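Local coordinates for protein binary enterotoxin of Clostridium perfringens component a (PDB 5WTZ) that transfers ADP-ribose from NAD+ to actin, probably as the enzymatic component of a two-part clostridial enterotoxin, at residues Y298-P303 with S347-A352; T343-N348 with Y383-D388; T399-E404 with K413-A418. One frame throughout, in Å; residues are numbered along the deposited sequence.

Interaction 1 (Y298-P303 with S347-A352). With NAD (nicotinamide-adenine-dinucleotide), chain B.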
loop_
_atom_site.group_PDB
_atom_site.type_symbol
_atom_site.label_atom_id
_atom_site.label_comp_id
_atom_site.label_asym_id
_atom_site.label_seq_id
_atom_site.Cartn_x
_atom_site.Cartn_y
_atom_site.Cartn_z
ATOM N N TYR A 298 -5.440 3.044 -7.678
ATOM C CA TYR A 298 -6.545 2.607 -6.813
ATOM C C TYR A 298 -7.841 2.319 -7.566
ATOM O O TYR A 298 -8.088 2.853 -8.639
ATOM C CB TYR A 298 -6.833 3.672 -5.740
ATOM C CG TYR A 298 -5.652 4.017 -4.847
ATOM C CD1 TYR A 298 -4.733 5.009 -5.224
ATOM C CD2 TYR A 298 -5.455 3.357 -3.636
ATOM C CE1 TYR A 298 -3.649 5.326 -4.406
ATOM C CE2 TYR A 298 -4.378 3.665 -2.808
ATOM C CZ TYR A 298 -3.479 4.631 -3.206
ATOM O OH TYR A 298 -2.430 4.926 -2.377
ATOM N N ARG A 299 -8.706 1.503 -6.977
ATOM C CA ARG A 299 -9.997 1.240 -7.604
ATOM C C ARG A 299 -11.018 0.917 -6.527
ATOM O O ARG A 299 -10.747 0.105 -5.642
ATOM C CB ARG A 299 -9.910 0.080 -8.608
ATOM C CG ARG A 299 -11.251 -0.226 -9.291
ATOM C CD ARG A 299 -11.129 -1.316 -10.375
ATOM N NE ARG A 299 -12.465 -1.835 -10.645
ATOM C CZ ARG A 299 -13.396 -1.179 -11.329
ATOM N NH1 ARG A 299 -13.118 0.011 -11.874
ATOM N NH2 ARG A 299 -14.607 -1.711 -11.493
ATOM N N ARG A 300 -12.168 1.580 -6.592
ATOM C CA ARG A 300 -13.322 1.211 -5.787
ATOM C C ARG A 300 -14.038 0.107 -6.545
ATOM O O ARG A 300 -14.635 0.343 -7.599
ATOM C CB ARG A 300 -14.203 2.430 -5.538
ATOM C CG ARG A 300 -13.437 3.583 -4.863
ATOM C CD ARG A 300 -12.816 3.117 -3.536
ATOM N NE ARG A 300 -11.878 4.067 -2.920
ATOM C CZ ARG A 300 -11.971 4.494 -1.660
ATOM N NH1 ARG A 300 -12.981 4.105 -0.899
ATOM N NH2 ARG A 300 -11.080 5.337 -1.159
ATOM N N MET A 301 -13.915 -1.121 -6.053
ATOM C CA MET A 301 -14.383 -2.292 -6.789
ATOM C C MET A 301 -15.763 -2.681 -6.286
ATOM O O MET A 301 -16.054 -2.547 -5.099
ATOM C CB MET A 301 -13.411 -3.475 -6.628
ATOM C CG MET A 301 -11.921 -3.133 -6.821
ATOM S SD MET A 301 -10.828 -4.500 -6.348
ATOM C CE MET A 301 -10.946 -5.533 -7.768
ATOM N N GLY A 302 -16.618 -3.152 -7.183
ATOM C CA GLY A 302 -17.891 -3.718 -6.771
ATOM C C GLY A 302 -17.724 -5.175 -6.360
ATOM O O GLY A 302 -16.719 -5.812 -6.710
ATOM N N PRO A 303 -18.714 -5.728 -5.644
ATOM C CA PRO A 303 -18.604 -7.105 -5.140
ATOM C C PRO A 303 -18.463 -8.162 -6.245
ATOM O O PRO A 303 -17.787 -9.169 -6.009
ATOM C CB PRO A 303 -19.916 -7.296 -4.370
ATOM C CG PRO A 303 -20.877 -6.297 -4.992
ATOM C CD PRO A 303 -19.990 -5.105 -5.245
ATOM N N SER A 347 -5.982 8.025 -3.616
ATOM C CA SER A 347 -6.585 7.120 -2.652
ATOM C C SER A 347 -7.952 7.638 -2.188
ATOM O O SER A 347 -8.709 6.882 -1.566
ATOM C CB SER A 347 -5.654 6.905 -1.440
ATOM O OG SER A 347 -5.263 8.135 -0.839
ATOM N N ASN A 348 -8.260 8.906 -2.501
ATOM C CA ASN A 348 -9.562 9.527 -2.192
ATOM C C ASN A 348 -10.740 8.639 -2.570
ATOM O O ASN A 348 -10.732 8.029 -3.635
ATOM C CB ASN A 348 -9.757 10.877 -2.918
ATOM C CG ASN A 348 -8.667 11.894 -2.624
ATOM O OD1 ASN A 348 -7.482 11.573 -2.641
ATOM N ND2 ASN A 348 -9.068 13.129 -2.366
ATOM N N ASN A 349 -11.765 8.583 -1.721
ATOM C CA ASN A 349 -13.008 7.928 -2.120
ATOM C C ASN A 349 -13.677 8.720 -3.250
ATOM O O ASN A 349 -13.423 9.906 -3.405
ATOM C CB ASN A 349 -13.953 7.788 -0.928
ATOM C CG ASN A 349 -14.961 6.657 -1.105
ATOM O OD1 ASN A 349 -15.059 6.049 -2.180
ATOM N ND2 ASN A 349 -15.724 6.374 -0.042
ATOM N N ILE A 350 -14.509 8.051 -4.044
ATOM C CA ILE A 350 -15.227 8.691 -5.143
ATOM C C ILE A 350 -16.720 8.679 -4.836
ATOM O O ILE A 350 -17.263 7.628 -4.480
ATOM C CB ILE A 350 -14.965 7.977 -6.484
ATOM C CG1 ILE A 350 -13.479 8.043 -6.852
ATOM C CG2 ILE A 350 -15.824 8.576 -7.586
ATOM C CD1 ILE A 350 -13.070 7.075 -7.963
ATOM N N SER A 351 -17.368 9.839 -4.959
ATOM C CA SER A 351 -18.771 10.008 -4.557
ATOM C C SER A 351 -19.700 8.955 -5.139
ATOM O O SER A 351 -20.531 8.394 -4.422
ATOM C CB SER A 351 -19.280 11.396 -4.950
ATOM O OG SER A 351 -18.773 12.383 -4.070
ATOM N N ALA A 352 -19.556 8.675 -6.432
ATOM C CA ALA A 352 -20.464 7.739 -7.101
ATOM C C ALA A 352 -20.272 6.312 -6.591
ATOM O O ALA A 352 -21.190 5.493 -6.693
ATOM C CB ALA A 352 -20.274 7.792 -8.620
HETATM P PA NAD B . -16.846 -0.934 -14.381
HETATM O O1A NAD B . -17.337 -1.202 -15.784
HETATM O O2A NAD B . -15.451 -1.313 -13.983
HETATM O O5B NAD B . -17.832 -1.634 -13.314
HETATM C C5B NAD B . -19.252 -1.700 -13.485
HETATM C C4B NAD B . -19.792 -2.892 -12.718
HETATM O O4B NAD B . -19.231 -4.079 -13.293
HETATM C C3B NAD B . -19.388 -2.858 -11.247
HETATM O O3B NAD B . -20.480 -3.366 -10.462
HETATM C C2B NAD B . -18.197 -3.806 -11.191
HETATM O O2B NAD B . -18.057 -4.441 -9.916
HETATM C C1B NAD B . -18.496 -4.805 -12.302
HETATM N N9A NAD B . -17.225 -5.289 -12.877
HETATM C C8A NAD B . -16.250 -4.542 -13.426
HETATM N N7A NAD B . -15.217 -5.330 -13.837
HETATM C C5A NAD B . -15.536 -6.591 -13.522
HETATM C C6A NAD B . -14.902 -7.917 -13.669
HETATM N N6A NAD B . -13.684 -8.030 -14.244
HETATM N N1A NAD B . -15.567 -8.996 -13.190
HETATM C C2A NAD B . -16.782 -8.889 -12.623
HETATM N N3A NAD B . -17.423 -7.714 -12.472
HETATM C C4A NAD B . -16.849 -6.560 -12.885
HETATM O O3 NAD B . -17.027 0.641 -14.133
HETATM P PN NAD B . -17.009 1.462 -12.750
HETATM O O1N NAD B . -15.613 1.371 -12.173
HETATM O O2N NAD B . -18.218 1.057 -11.941
HETATM O O5D NAD B . -17.279 2.935 -13.336
HETATM C C5D NAD B . -16.462 3.499 -14.362
HETATM C C4D NAD B . -16.725 4.992 -14.437
HETATM O O4D NAD B . -16.115 5.637 -13.317
HETATM C C3D NAD B . -16.043 5.584 -15.654
HETATM O O3D NAD B . -16.722 6.811 -15.978
HETATM C C2D NAD B . -14.648 5.887 -15.154
HETATM O O2D NAD B . -14.048 6.962 -15.885
HETATM C C1D NAD B . -14.868 6.220 -13.677
HETATM N N1N NAD B . -13.812 5.699 -12.784
HETATM C C2N NAD B . -14.095 4.781 -11.838
HETATM C C3N NAD B . -13.086 4.297 -10.996
HETATM C C7N NAD B . -13.370 3.278 -9.926
HETATM O O7N NAD B . -14.309 2.478 -10.018
HETATM N N7N NAD B . -12.575 3.315 -8.869
HETATM C C4N NAD B . -11.783 4.766 -11.110
HETATM C C5N NAD B . -11.519 5.708 -12.092
HETATM C C6N NAD B . -12.557 6.156 -12.913
HETATM O O HOH W 1 -9.741 5.603 -4.606
#
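Arg300 and Tyr298, on strand 295-301, meet Asn349 and Ser347 of the loop 347-352 in different ways. Ser347 lies over one face of the Tyr298 ring. Its CB is 3.8 Å from the ring centroid, a CH-pi contact 19° off the ring normal, and its CA sits over the ring centre. The hydroxyls find their polar partners outside the two segments: Tyr298 OH bonds to Asn215 OD1, and Ser347 OG to Lys60 O.

The Arg300 chain bends at chi2 (-57°), and the guanidinium beyond it is used at both edge and face. At the edge, NH2 donates to Ser347 O at 2.9 Å, almost exactly in the guanidinium plane. NH2 also bonds to Phe61 O. Over one face lies the amide of Asn349, with the two planes only 10° apart. Asn349 OD1 is 3.1 Å from Arg300 NH1, but this is a stack and not a hydrogen bond. OD1 instead accepts from Ile350 N at 2.8 Å.

This part is tightly packed and buried. The looser part is bridged by a water, which accepts from Arg300 NE and donates to Asn348 O. Asn348 is partly exposed, and its amide bonds to Asn218 and Asp64.

Arg299 starts away from the loop, and its guanidinium reaches the NAD phosphates. Its NH1 donates to NAD O1N at 2.9 Å, and Glu305 pairs with its NE. It is probably the arginine of the Arg, STS, ExE signature of such ADP-ribosyltransferases. The contact joins the strand with Arg299 and Arg300 of the NAD pocket to the loop with Ile350. Strand 295-301 is an outermost strand of its five-stranded sheet and pairs with strand 358-364. Phe61 of helix 36-61 touches both Tyr298 and Ser347.

Interaction 2 (T343-N348 with Y383-D388). With NAD (nicotinamide-adenine-dinucleotide), chain B.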
loop_
_atom_site.group_PDB
_atom_site.type_symbol
_atom_site.label_atom_id
_atom_site.label_comp_id
_atom_site.label_asym_id
_atom_site.label_seq_id
_atom_site.Cartn_x
_atom_site.Cartn_y
_atom_site.Cartn_z
ATOM N N THR A 343 -9.029 2.834 -13.053
ATOM C CA THR A 343 -8.360 3.087 -11.773
ATOM C C THR A 343 -8.145 4.576 -11.592
ATOM O O THR A 343 -8.151 5.332 -12.556
ATOM C CB THR A 343 -6.978 2.382 -11.641
ATOM O OG1 THR A 343 -5.976 3.126 -12.352
ATOM C CG2 THR A 343 -7.018 0.948 -12.150
ATOM N N THR A 344 -7.965 4.993 -10.344
ATOM C CA THR A 344 -7.661 6.375 -10.032
ATOM C C THR A 344 -6.376 6.409 -9.214
ATOM O O THR A 344 -6.205 5.640 -8.267
ATOM C CB THR A 344 -8.830 7.066 -9.272
ATOM O OG1 THR A 344 -8.452 8.394 -8.904
ATOM C CG2 THR A 344 -9.213 6.306 -7.996
ATOM N N VAL A 345 -5.460 7.304 -9.568
ATOM C CA VAL A 345 -4.190 7.346 -8.868
ATOM C C VAL A 345 -4.283 8.004 -7.493
ATOM O O VAL A 345 -3.284 8.045 -6.759
ATOM C CB VAL A 345 -3.125 8.052 -9.705
ATOM C CG1 VAL A 345 -2.955 7.289 -11.018
ATOM C CG2 VAL A 345 -3.495 9.512 -9.949
ATOM N N LEU A 346 -5.463 8.510 -7.131
ATOM C CA LEU A 346 -5.657 9.049 -5.785
ATOM C C LEU A 346 -6.313 8.004 -4.903
ATOM O O LEU A 346 -7.119 7.206 -5.381
ATOM C CB LEU A 346 -6.516 10.312 -5.798
ATOM C CG LEU A 346 -6.088 11.494 -6.685
ATOM C CD1 LEU A 346 -7.023 12.666 -6.482
ATOM C CD2 LEU A 346 -4.632 11.908 -6.417
ATOM N N SER A 347 -5.982 8.025 -3.616
ATOM C CA SER A 347 -6.585 7.120 -2.652
ATOM C C SER A 347 -7.952 7.638 -2.188
ATOM O O SER A 347 -8.709 6.882 -1.566
ATOM C CB SER A 347 -5.654 6.905 -1.440
ATOM O OG SER A 347 -5.263 8.135 -0.839
ATOM N N ASN A 348 -8.260 8.906 -2.501
ATOM C CA ASN A 348 -9.562 9.527 -2.192
ATOM C C ASN A 348 -10.740 8.639 -2.570
ATOM O O ASN A 348 -10.732 8.029 -3.635
ATOM C CB ASN A 348 -9.757 10.877 -2.918
ATOM C CG ASN A 348 -8.667 11.894 -2.624
ATOM O OD1 ASN A 348 -7.482 11.573 -2.641
ATOM N ND2 ASN A 348 -9.068 13.129 -2.366
ATOM N N TYR A 383 -8.603 11.699 -12.358
ATOM C CA TYR A 383 -7.199 11.315 -12.205
ATOM C C TYR A 383 -7.054 9.838 -12.544
ATOM O O TYR A 383 -6.427 9.067 -11.801
ATOM C CB TYR A 383 -6.717 11.604 -10.777
ATOM C CG TYR A 383 -6.964 13.033 -10.357
ATOM C CD1 TYR A 383 -8.155 13.399 -9.743
ATOM C CD2 TYR A 383 -6.030 14.027 -10.613
ATOM C CE1 TYR A 383 -8.403 14.714 -9.379
ATOM C CE2 TYR A 383 -6.265 15.345 -10.245
ATOM C CZ TYR A 383 -7.454 15.677 -9.628
ATOM O OH TYR A 383 -7.700 16.978 -9.257
ATOM N N GLU A 384 -7.634 9.457 -13.683
ATOM C CA GLU A 384 -7.794 8.061 -14.037
ATOM C C GLU A 384 -6.626 7.493 -14.839
ATOM O O GLU A 384 -6.137 8.107 -15.810
ATOM C CB GLU A 384 -9.089 7.853 -14.836
ATOM C CG GLU A 384 -9.273 6.415 -15.303
ATOM C CD GLU A 384 -10.707 6.100 -15.752
ATOM O OE1 GLU A 384 -11.569 7.000 -15.740
ATOM O OE2 GLU A 384 -10.960 4.927 -16.096
ATOM N N VAL A 385 -6.187 6.313 -14.424
ATOM C CA VAL A 385 -5.354 5.469 -15.262
ATOM C C VAL A 385 -6.202 4.295 -15.713
ATOM O O VAL A 385 -6.723 3.540 -14.891
ATOM C CB VAL A 385 -4.084 4.997 -14.536
ATOM C CG1 VAL A 385 -3.427 3.827 -15.284
ATOM C CG2 VAL A 385 -3.098 6.165 -14.375
ATOM N N LEU A 386 -6.370 4.179 -17.028
ATOM C CA LEU A 386 -7.154 3.103 -17.623
ATOM C C LEU A 386 -6.224 1.993 -18.097
ATOM O O LEU A 386 -5.307 2.231 -18.878
ATOM C CB LEU A 386 -8.001 3.636 -18.779
ATOM C CG LEU A 386 -8.956 2.672 -19.494
ATOM C CD1 LEU A 386 -9.978 2.145 -18.494
ATOM C CD2 LEU A 386 -9.656 3.365 -20.662
ATOM N N ILE A 387 -6.469 0.772 -17.634
ATOM C CA ILE A 387 -5.581 -0.356 -17.906
ATOM C C ILE A 387 -6.202 -1.250 -18.979
ATOM O O ILE A 387 -7.425 -1.452 -18.970
ATOM C CB ILE A 387 -5.311 -1.157 -16.585
ATOM C CG1 ILE A 387 -4.652 -0.233 -15.553
ATOM C CG2 ILE A 387 -4.468 -2.400 -16.830
ATOM C CD1 ILE A 387 -4.516 -0.826 -14.136
ATOM N N ASP A 388 -5.369 -1.761 -19.896
ATOM C CA ASP A 388 -5.809 -2.630 -20.983
ATOM C C ASP A 388 -6.489 -3.895 -20.453
ATOM O O ASP A 388 -6.218 -4.352 -19.339
ATOM C CB ASP A 388 -4.614 -2.986 -21.895
ATOM C CG ASP A 388 -5.038 -3.402 -23.311
ATOM O OD1 ASP A 388 -6.227 -3.235 -23.694
ATOM O OD2 ASP A 388 -4.170 -3.908 -24.066
HETATM P PA NAD B . -16.846 -0.934 -14.381
HETATM O O1A NAD B . -17.337 -1.202 -15.784
HETATM O O2A NAD B . -15.451 -1.313 -13.983
HETATM O O5B NAD B . -17.832 -1.634 -13.314
HETATM C C5B NAD B . -19.252 -1.700 -13.485
HETATM C C4B NAD B . -19.792 -2.892 -12.718
HETATM O O4B NAD B . -19.231 -4.079 -13.293
HETATM C C3B NAD B . -19.388 -2.858 -11.247
HETATM O O3B NAD B . -20.480 -3.366 -10.462
HETATM C C2B NAD B . -18.197 -3.806 -11.191
HETATM O O2B NAD B . -18.057 -4.441 -9.916
HETATM C C1B NAD B . -18.496 -4.805 -12.302
HETATM N N9A NAD B . -17.225 -5.289 -12.877
HETATM C C8A NAD B . -16.250 -4.542 -13.426
HETATM N N7A NAD B . -15.217 -5.330 -13.837
HETATM C C5A NAD B . -15.536 -6.591 -13.522
HETATM C C6A NAD B . -14.902 -7.917 -13.669
HETATM N N6A NAD B . -13.684 -8.030 -14.244
HETATM N N1A NAD B . -15.567 -8.996 -13.190
HETATM C C2A NAD B . -16.782 -8.889 -12.623
HETATM N N3A NAD B . -17.423 -7.714 -12.472
HETATM C C4A NAD B . -16.849 -6.560 -12.885
HETATM O O3 NAD B . -17.027 0.641 -14.133
HETATM P PN NAD B . -17.009 1.462 -12.750
HETATM O O1N NAD B . -15.613 1.371 -12.173
HETATM O O2N NAD B . -18.218 1.057 -11.941
HETATM O O5D NAD B . -17.279 2.935 -13.336
HETATM C C5D NAD B . -16.462 3.499 -14.362
HETATM C C4D NAD B . -16.725 4.992 -14.437
HETATM O O4D NAD B . -16.115 5.637 -13.317
HETATM C C3D NAD B . -16.043 5.584 -15.654
HETATM O O3D NAD B . -16.722 6.811 -15.978
HETATM C C2D NAD B . -14.648 5.887 -15.154
HETATM O O2D NAD B . -14.048 6.962 -15.885
HETATM C C1D NAD B . -14.868 6.220 -13.677
HETATM N N1N NAD B . -13.812 5.699 -12.784
HETATM C C2N NAD B . -14.095 4.781 -11.838
HETATM C C3N NAD B . -13.086 4.297 -10.996
HETATM C C7N NAD B . -13.370 3.278 -9.926
HETATM O O7N NAD B . -14.309 2.478 -10.018
HETATM N N7N NAD B . -12.575 3.315 -8.869
HETATM C C4N NAD B . -11.783 4.766 -11.110
HETATM C C5N NAD B . -11.519 5.708 -12.092
HETATM C C6N NAD B . -12.557 6.156 -12.913
HETATM O O HOH W 2 -9.924 10.094 -10.890
#
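Thr343 and Val385 form an antiparallel hydrogen-bonded pair, and Val385 O takes two bonds from the threonine. Thr343 N donates at 3.0 Å and the hydroxyl OG1 at 2.7 Å. With chi1 at 79°, OG1 sits between the backbone N and the carbonyl carbon, close to that oxygen. Val385 N returns a bond to Thr343 O. Farther on, Val345 N donates to Tyr383 O in a nearly straight bond (167°).

Apolar groups fill in around this ladder. Val345 CG1 meets Val385 CG2 at 3.5 Å. Leu346 CD1 lies over one face of the Tyr383 ring, offset toward its rim, 3.9 Å from the centroid.

Thr344 and Glu384 are a non-hydrogen-bonded pair on the face toward NAD. The Glu384 chain is extended, and its OE1 accepts a very short bond (2.5 Å) from the ribose hydroxyl O2D. Ser342 OG bonds to OE2 and so helps to position the carboxylate. Ser342, Thr343 and Thr344 probably occupy the place of the STS motif of this toxin family, and Glu384 that of the last glutamate of its ExE motif.

Strand 384-387 is the middle strand of a three-stranded antiparallel sheet, between 341-344 and 370-372. Helix 220-237 packs on Leu346 and Tyr383, and Leu250 of helix 240-263 touches Glu384.

Interaction 3 (T399-E404 with K413-A418)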
loop_
_atom_site.group_PDB
_atom_site.type_symbol
_atom_site.label_atom_id
_atom_site.label_comp_id
_atom_site.label_asym_id
_atom_site.label_seq_id
_atom_site.Cartn_x
_atom_site.Cartn_y
_atom_site.Cartn_z
ATOM N N THR A 399 -6.301 -5.802 3.935
ATOM C CA THR A 399 -6.220 -5.064 5.184
ATOM C C THR A 399 -7.550 -4.375 5.492
ATOM O O THR A 399 -8.003 -3.501 4.749
ATOM C CB THR A 399 -5.094 -4.018 5.146
ATOM O OG1 THR A 399 -3.841 -4.666 4.900
ATOM C CG2 THR A 399 -5.016 -3.273 6.458
ATOM N N GLU A 400 -8.186 -4.770 6.585
ATOM C CA GLU A 400 -9.473 -4.175 6.926
ATOM C C GLU A 400 -9.309 -2.819 7.609
ATOM O O GLU A 400 -8.365 -2.606 8.369
ATOM C CB GLU A 400 -10.274 -5.124 7.815
ATOM C CG GLU A 400 -9.563 -5.477 9.106
ATOM C CD GLU A 400 -10.378 -6.391 9.999
ATOM O OE1 GLU A 400 -11.493 -5.985 10.396
ATOM O OE2 GLU A 400 -9.899 -7.508 10.304
ATOM N N TYR A 401 -10.211 -1.884 7.319
ATOM C CA TYR A 401 -10.364 -0.733 8.207
ATOM C C TYR A 401 -11.829 -0.361 8.260
ATOM O O TYR A 401 -12.620 -0.805 7.434
ATOM C CB TYR A 401 -9.502 0.457 7.758
ATOM C CG TYR A 401 -10.172 1.401 6.783
ATOM C CD1 TYR A 401 -10.240 1.089 5.438
ATOM C CD2 TYR A 401 -10.730 2.617 7.214
ATOM C CE1 TYR A 401 -10.842 1.960 4.523
ATOM C CE2 TYR A 401 -11.344 3.486 6.309
ATOM C CZ TYR A 401 -11.387 3.145 4.968
ATOM O OH TYR A 401 -11.990 3.983 4.059
ATOM N N TYR A 402 -12.190 0.437 9.245
ATOM C CA TYR A 402 -13.581 0.800 9.428
ATOM C C TYR A 402 -13.855 2.204 8.909
ATOM O O TYR A 402 -13.357 3.180 9.466
ATOM C CB TYR A 402 -13.971 0.691 10.904
ATOM C CG TYR A 402 -15.422 1.012 11.145
ATOM C CD1 TYR A 402 -16.429 0.142 10.727
ATOM C CD2 TYR A 402 -15.794 2.197 11.757
ATOM C CE1 TYR A 402 -17.768 0.439 10.939
ATOM C CE2 TYR A 402 -17.133 2.502 11.979
ATOM C CZ TYR A 402 -18.113 1.625 11.568
ATOM O OH TYR A 402 -19.436 1.945 11.792
ATOM N N ASP A 403 -14.626 2.287 7.826
ATOM C CA ASP A 403 -15.119 3.569 7.318
ATOM C C ASP A 403 -16.340 3.962 8.126
ATOM O O ASP A 403 -17.429 3.420 7.919
ATOM C CB ASP A 403 -15.466 3.487 5.822
ATOM C CG ASP A 403 -15.840 4.853 5.220
ATOM O OD1 ASP A 403 -16.068 5.823 5.976
ATOM O OD2 ASP A 403 -15.901 4.954 3.976
ATOM N N GLU A 404 -16.156 4.919 9.031
ATOM C CA GLU A 404 -17.191 5.304 9.984
ATOM C C GLU A 404 -18.158 6.324 9.407
ATOM O O GLU A 404 -19.159 6.667 10.033
ATOM C CB GLU A 404 -16.553 5.865 11.265
ATOM C CG GLU A 404 -16.000 7.292 11.157
ATOM C CD GLU A 404 -14.659 7.380 10.433
ATOM O OE1 GLU A 404 -13.965 6.347 10.285
ATOM O OE2 GLU A 404 -14.294 8.497 10.007
ATOM N N LYS A 413 -14.230 -1.937 5.488
ATOM C CA LYS A 413 -13.850 -2.053 4.093
ATOM C C LYS A 413 -12.523 -2.796 3.979
ATOM O O LYS A 413 -11.767 -2.877 4.961
ATOM C CB LYS A 413 -13.775 -0.667 3.454
ATOM C CG LYS A 413 -15.128 0.063 3.475
ATOM C CD LYS A 413 -15.069 1.386 2.723
ATOM C CE LYS A 413 -16.475 1.881 2.382
ATOM N NZ LYS A 413 -16.471 3.299 1.849
ATOM N N LEU A 414 -12.239 -3.346 2.803
ATOM C CA LEU A 414 -10.994 -4.090 2.593
ATOM C C LEU A 414 -10.071 -3.407 1.601
ATOM O O LEU A 414 -10.417 -3.196 0.438
ATOM C CB LEU A 414 -11.287 -5.514 2.117
ATOM C CG LEU A 414 -12.166 -6.344 3.057
ATOM C CD1 LEU A 414 -12.438 -7.718 2.477
ATOM C CD2 LEU A 414 -11.534 -6.464 4.452
ATOM N N ILE A 415 -8.887 -3.070 2.082
ATOM C CA ILE A 415 -7.824 -2.576 1.233
ATOM C C ILE A 415 -7.119 -3.786 0.626
ATOM O O ILE A 415 -6.521 -4.588 1.347
ATOM C CB ILE A 415 -6.851 -1.696 2.044
ATOM C CG1 ILE A 415 -7.628 -0.578 2.740
ATOM C CG2 ILE A 415 -5.755 -1.120 1.133
ATOM C CD1 ILE A 415 -6.888 0.098 3.863
ATOM N N ILE A 416 -7.214 -3.929 -0.687
ATOM C CA ILE A 416 -6.709 -5.129 -1.356
ATOM C C ILE A 416 -5.451 -4.765 -2.126
ATOM O O ILE A 416 -5.511 -4.258 -3.250
ATOM C CB ILE A 416 -7.779 -5.743 -2.285
ATOM C CG1 ILE A 416 -9.064 -6.010 -1.483
ATOM C CG2 ILE A 416 -7.265 -7.025 -2.930
ATOM C CD1 ILE A 416 -10.175 -6.609 -2.281
ATOM N N ASP A 417 -4.306 -4.984 -1.489
ATOM C CA ASP A 417 -3.021 -4.758 -2.146
ATOM C C ASP A 417 -2.789 -5.834 -3.183
ATOM O O ASP A 417 -2.848 -7.021 -2.873
ATOM C CB ASP A 417 -1.887 -4.752 -1.126
ATOM C CG ASP A 417 -1.777 -3.430 -0.403
ATOM O OD1 ASP A 417 -1.258 -2.466 -1.000
ATOM O OD2 ASP A 417 -2.223 -3.357 0.752
ATOM N N ALA A 418 -2.538 -5.420 -4.419
ATOM C CA ALA A 418 -2.367 -6.365 -5.503
ATOM C C ALA A 418 -1.263 -5.886 -6.419
ATOM O O ALA A 418 -0.895 -4.712 -6.398
ATOM C CB ALA A 418 -3.668 -6.535 -6.289
HETATM O O HOH W 3 -3.825 -4.740 2.037
#
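Lys413 CG is anti to its carbonyl carbon (chi1 -62°), and the chain runs extended from there; Asp403 CG is anti to its backbone N (chi1 -174°). Lys413 NZ and Asp403 OD2 then meet in a salt bridge at 2.8 Å, with NZ on the anti side of the carboxylate oxygen. The aliphatic part of the lysine passes Asp403 CB, with CD at 3.8 Å. NZ also donates to Ala354 O and Gly408 O, so this buried ammonium has three acceptors. Asp403 OD1 bonds to Ser405 OG.

The backbones form a regular ladder. Thr399 pairs with Ile415, and Tyr401 with Lys413, each by two hydrogen bonds. Between them lies the non-hydrogen-bonded pair Glu400 and Leu414, where Leu414 CD2 rests 3.8 Å from Glu400 CB.

Thr399, Tyr401, Lys413 and Ile415 share the face opposite Glu400 and Leu414. Tyr401 CD1 meets Ile415 CD1 at 3.8 Å, and the two side chains cross at about a right angle. Ile57 and Phe61 of helix 36-61 pack on Tyr401 and Ile415. At the Thr399 end a water accepts from Thr399 OG1 and donates to Ile415 O and Asp417 OD2.

Strands 391-403 and 411-420 make an antiparallel beta hairpin. It supplies two adjacent inner strands of the mixed five-stranded sheet in the ADP-ribosyltransferase domain that binds NAD.

All three contacts are mainly buried, although Glu400 in interaction 3 is exposed. Interactions 1 and 2 share Ser347 and Asn348, and both touch NAD. Tyr298 O lies 2.7 Å from Thr344 N, a probable hydrogen bond that ties the strand of one to the strand of the other. Interactions 1 and 3 reach the same five-stranded sheet and touch where Asn349 ND2 packs 3.7 Å from Lys413 NZ. Interactions 2 and 3 do not touch. The chemistry of the three differs with place. Interaction 1 joins a strand to a loop through side chains and water. Interactions 2 and 3 are backbone ladders, one presenting a carboxylate to NAD and the other holding a salt bridge.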